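Long-range contact in uncharacterized protein (Bacteroides ovatus, PDB 4FS7), which is of unknown function but, as an extracellular leucine-rich repeat protein of the BspA type, probably binds other proteins: residues 215-224 with 237-248. Residues are numbered along the deposited sequence; the frame is centred on the assembly and turned at random.
Sequences FPNSLYYLGD and IPDSFTELGKSV
F241 drives its ring edge into the face of F215: the centroids lie 5.0 Å apart with the planes at 75°, a T-shaped pair in which F241 CZ sits over the centre of the F215 ring. The chi1 of F241, -79° with CG anti to the carbonyl carbon, sends the ring across to the neighbouring coil, where L219 CD2 meets F241 CZ at 3.6 Å and L222 CG meets F241 CE2. L219 O lies over one F241 face. Were F241 cut back to an alanine, the F215 face would probably lose its edge partner, leaving a gap beside L219 and L222. Farther along this inner side, L222 lies alongside L244 and crosses V248 at about a right angle.

Behind this packing, strands 221-222 and 243-244 pair in parallel, Y221 with E243 and L222 with L244. Y220 O accepts from both T242 N (2.9 Å, on a lone pair) and E243 N (3.1 Å); L222 N then donates to E243 O, and L222 O receives G245 N at 2.8 Å. On the opposite sheet face, Y221 and E243 run side by side, the carboxylate at the ring edge and turned 85° from the ring plane, while one water joins Y221 OH to E243 OE2. Beyond the strands, K246 N reaches D224 OD1 at 2.9 Å from above the carboxylate plane.

At the other end, the type I turns P216-L219 and P238-F241 precede the strands and approach each other where N217 O meets S240 CB at 3.3 Å; a water accepting from S240 OG donates to P216 O and L219 O. The buried L219, L222, F241 and L244, the short parallel strands and the turn before each are consistent with neighbouring coils of a BspA-type leucine-rich repeat solenoid.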
loop_
_atom_site.group_PDB
_atom_site.type_symbol
_atom_site.label_atom_id
_atom_site.label_comp_id
_atom_site.label_asym_id
_atom_site.label_seq_id
_atom_site.Cartn_x
_atom_site.Cartn_y
_atom_site.Cartn_z
ATOM N N PHE A 215 -9.529 10.881 4.493
ATOM C CA PHE A 215 -8.239 11.495 4.718
ATOM C C PHE A 215 -8.324 12.577 5.782
ATOM O O PHE A 215 -9.089 13.518 5.632
ATOM C CB PHE A 215 -7.754 12.163 3.448
ATOM C CG PHE A 215 -7.584 11.254 2.262
ATOM C CD1 PHE A 215 -6.999 10.011 2.363
ATOM C CD2 PHE A 215 -7.983 11.699 1.002
ATOM C CE1 PHE A 215 -6.826 9.201 1.235
ATOM C CE2 PHE A 215 -7.788 10.923 -0.117
ATOM C CZ PHE A 215 -7.217 9.679 -0.018
ATOM N N PRO A 216 -7.516 12.476 6.837
ATOM C CA PRO A 216 -7.441 13.571 7.786
ATOM C C PRO A 216 -6.908 14.827 7.116
ATOM O O PRO A 216 -6.131 14.735 6.179
ATOM C CB PRO A 216 -6.441 13.038 8.825
ATOM C CG PRO A 216 -6.403 11.591 8.664
ATOM C CD PRO A 216 -6.694 11.328 7.255
ATOM N N ASN A 217 -7.259 15.996 7.636
ATOM C CA ASN A 217 -6.749 17.255 7.111
ATOM C C ASN A 217 -5.240 17.377 7.177
ATOM O O ASN A 217 -4.626 18.088 6.364
ATOM C CB ASN A 217 -7.450 18.445 7.789
ATOM C CG ASN A 217 -8.921 18.519 7.402
ATOM O OD1 ASN A 217 -9.343 17.949 6.376
ATOM N ND2 ASN A 217 -9.721 19.234 8.211
ATOM N N SER A 218 -4.638 16.662 8.123
ATOM C CA SER A 218 -3.193 16.669 8.331
ATOM C C SER A 218 -2.384 15.833 7.290
ATOM O O SER A 218 -1.183 15.974 7.208
ATOM C CB SER A 218 -2.850 16.136 9.734
ATOM O OG SER A 218 -3.525 14.886 9.929
ATOM N N LEU A 219 -3.052 14.933 6.581
ATOM C CA LEU A 219 -2.390 14.002 5.707
ATOM C C LEU A 219 -1.971 14.687 4.420
ATOM O O LEU A 219 -2.803 15.205 3.683
ATOM C CB LEU A 219 -3.321 12.830 5.422
ATOM C CG LEU A 219 -2.844 11.786 4.424
ATOM C CD1 LEU A 219 -1.591 11.069 4.863
ATOM C CD2 LEU A 219 -3.962 10.795 4.184
ATOM N N TYR A 220 -0.659 14.721 4.174
ATOM C CA TYR A 220 -0.172 15.495 3.023
ATOM C C TYR A 220 0.561 14.692 1.977
ATOM O O TYR A 220 0.864 15.224 0.914
ATOM C CB TYR A 220 0.667 16.690 3.486
ATOM C CG TYR A 220 1.942 16.335 4.160
ATOM C CD1 TYR A 220 3.046 15.945 3.437
ATOM C CD2 TYR A 220 2.044 16.381 5.558
ATOM C CE1 TYR A 220 4.247 15.623 4.090
ATOM C CE2 TYR A 220 3.219 16.048 6.206
ATOM C CZ TYR A 220 4.313 15.657 5.459
ATOM O OH TYR A 220 5.511 15.343 6.056
ATOM N N TYR A 221 0.854 13.418 2.264
ATOM C CA TYR A 221 1.672 12.587 1.397
ATOM C C TYR A 221 1.148 11.201 1.242
ATOM O O TYR A 221 0.889 10.526 2.233
ATOM C CB TYR A 221 3.113 12.540 1.942
ATOM C CG TYR A 221 4.076 11.704 1.116
ATOM C CD1 TYR A 221 4.207 10.325 1.292
ATOM C CD2 TYR A 221 4.810 12.282 0.121
ATOM C CE1 TYR A 221 5.089 9.584 0.532
ATOM C CE2 TYR A 221 5.664 11.534 -0.680
ATOM C CZ TYR A 221 5.793 10.176 -0.477
ATOM O OH TYR A 221 6.667 9.418 -1.261
ATOM N N LEU A 222 1.053 10.743 0.001
ATOM C CA LEU A 222 0.790 9.314 -0.325
ATOM C C LEU A 222 1.918 8.796 -1.191
ATOM O O LEU A 222 2.197 9.345 -2.244
ATOM C CB LEU A 222 -0.501 9.055 -1.134
ATOM C CG LEU A 222 -1.812 9.555 -0.576
ATOM C CD1 LEU A 222 -2.995 9.278 -1.523
ATOM C CD2 LEU A 222 -2.117 9.025 0.794
ATOM N N GLY A 223 2.555 7.707 -0.755
ATOM C CA GLY A 223 3.709 7.145 -1.420
ATOM C C GLY A 223 3.374 6.300 -2.649
ATOM O O GLY A 223 2.204 6.079 -3.032
ATOM N N ASP A 224 4.427 5.821 -3.273
ATOM C CA ASP A 224 4.320 5.069 -4.492
ATOM C C ASP A 224 3.442 3.831 -4.300
ATOM O O ASP A 224 3.611 3.109 -3.315
ATOM C CB ASP A 224 5.702 4.585 -4.996
ATOM C CG ASP A 224 6.677 5.689 -5.378
ATOM O OD1 ASP A 224 6.320 6.869 -5.363
ATOM O OD2 ASP A 224 7.825 5.314 -5.704
ATOM N N ILE A 237 -8.841 14.255 -4.194
ATOM C CA ILE A 237 -7.632 14.646 -3.509
ATOM C C ILE A 237 -7.798 16.067 -3.026
ATOM O O ILE A 237 -7.886 16.981 -3.833
ATOM C CB ILE A 237 -6.366 14.496 -4.424
ATOM C CG1 ILE A 237 -6.155 13.023 -4.867
ATOM C CG2 ILE A 237 -5.106 15.024 -3.719
ATOM C CD1 ILE A 237 -5.896 12.008 -3.745
ATOM N N PRO A 238 -7.901 16.269 -1.712
ATOM C CA PRO A 238 -8.152 17.620 -1.205
ATOM C C PRO A 238 -6.905 18.477 -1.279
ATOM O O PRO A 238 -5.767 18.009 -1.486
ATOM C CB PRO A 238 -8.587 17.367 0.246
ATOM C CG PRO A 238 -7.775 16.172 0.643
ATOM C CD PRO A 238 -7.837 15.295 -0.611
ATOM N N ASP A 239 -7.129 19.774 -1.125
ATOM C CA ASP A 239 -6.062 20.755 -1.221
ATOM C C ASP A 239 -4.971 20.566 -0.164
ATOM O O ASP A 239 -3.869 21.138 -0.280
ATOM C CB ASP A 239 -6.618 22.188 -1.145
ATOM C CG ASP A 239 -7.491 22.572 -2.341
ATOM O OD1 ASP A 239 -7.247 22.043 -3.471
ATOM O OD2 ASP A 239 -8.415 23.441 -2.139
ATOM N N SER A 240 -5.264 19.815 0.892
ATOM C CA SER A 240 -4.317 19.529 1.966
ATOM C C SER A 240 -3.173 18.593 1.557
ATOM O O SER A 240 -2.124 18.571 2.213
ATOM C CB SER A 240 -5.066 18.954 3.187
ATOM O OG SER A 240 -6.041 18.022 2.781
ATOM N N PHE A 241 -3.322 17.867 0.451
ATOM C CA PHE A 241 -2.202 17.076 -0.055
ATOM C C PHE A 241 -1.190 17.985 -0.705
ATOM O O PHE A 241 -1.561 18.889 -1.450
ATOM C CB PHE A 241 -2.659 15.983 -1.021
ATOM C CG PHE A 241 -3.223 14.793 -0.320
ATOM C CD1 PHE A 241 -4.528 14.756 0.054
ATOM C CD2 PHE A 241 -2.382 13.771 0.093
ATOM C CE1 PHE A 241 -5.031 13.668 0.754
ATOM C CE2 PHE A 241 -2.894 12.700 0.785
ATOM C CZ PHE A 241 -4.230 12.660 1.080
ATOM N N THR A 242 0.089 17.713 -0.433
ATOM C CA THR A 242 1.175 18.400 -1.102
ATOM C C THR A 242 2.010 17.516 -2.032
ATOM O O THR A 242 2.634 18.055 -2.960
ATOM C CB THR A 242 2.043 19.123 -0.122
ATOM O OG1 THR A 242 2.609 18.168 0.768
ATOM C CG2 THR A 242 1.235 20.209 0.653
ATOM N N GLU A 243 2.024 16.200 -1.824
ATOM C CA GLU A 243 2.705 15.316 -2.736
ATOM C C GLU A 243 2.049 13.950 -2.815
ATOM O O GLU A 243 1.739 13.342 -1.798
ATOM C CB GLU A 243 4.170 15.140 -2.358
ATOM C CG GLU A 243 4.919 14.286 -3.369
ATOM C CD GLU A 243 6.412 14.144 -3.144
ATOM O OE1 GLU A 243 6.943 14.670 -2.151
ATOM O OE2 GLU A 243 7.065 13.478 -3.972
ATOM N N LEU A 244 1.878 13.504 -4.060
ATOM C CA LEU A 244 1.539 12.129 -4.404
ATOM C C LEU A 244 2.740 11.543 -5.125
ATOM O O LEU A 244 3.328 12.219 -5.974
ATOM C CB LEU A 244 0.310 12.049 -5.331
ATOM C CG LEU A 244 -0.942 12.765 -4.850
ATOM C CD1 LEU A 244 -2.030 12.664 -5.882
ATOM C CD2 LEU A 244 -1.408 12.234 -3.505
ATOM N N GLY A 245 3.109 10.318 -4.751
ATOM C CA GLY A 245 4.158 9.561 -5.400
ATOM C C GLY A 245 3.775 9.057 -6.781
ATOM O O GLY A 245 2.892 9.604 -7.425
ATOM N N LYS A 246 4.464 8.005 -7.216
ATOM C CA LYS A 246 4.189 7.374 -8.505
ATOM C C LYS A 246 3.134 6.283 -8.355
ATOM O O LYS A 246 3.111 5.560 -7.350
ATOM C CB LYS A 246 5.468 6.740 -9.025
ATOM C CG LYS A 246 6.594 7.689 -9.253
ATOM C CD LYS A 246 7.958 6.961 -9.390
ATOM C CE LYS A 246 9.100 7.936 -9.507
ATOM N NZ LYS A 246 10.392 7.212 -9.393
ATOM N N SER A 247 2.288 6.098 -9.365
ATOM C CA SER A 247 1.513 4.876 -9.447
ATOM C C SER A 247 0.600 4.672 -8.219
ATOM O O SER A 247 0.269 3.549 -7.884
ATOM C CB SER A 247 2.423 3.650 -9.632
ATOM O OG SER A 247 3.308 3.850 -10.740
ATOM N N VAL A 248 0.132 5.762 -7.608
ATOM C CA VAL A 248 -0.542 5.663 -6.347
ATOM C C VAL A 248 -1.807 4.832 -6.441
ATOM O O VAL A 248 -2.127 4.136 -5.494
ATOM C CB VAL A 248 -0.817 7.043 -5.715
ATOM C CG1 VAL A 248 -1.632 6.930 -4.427
ATOM C CG2 VAL A 248 0.471 7.815 -5.457
HETATM O O HOH W 1 -5.459 15.585 3.598
HETATM O O HOH W 2 -8.419 18.440 3.825
HETATM O O HOH W 3 7.673 10.729 -3.423
HETATM O O HOH W 4 10.178 6.360 -6.513
#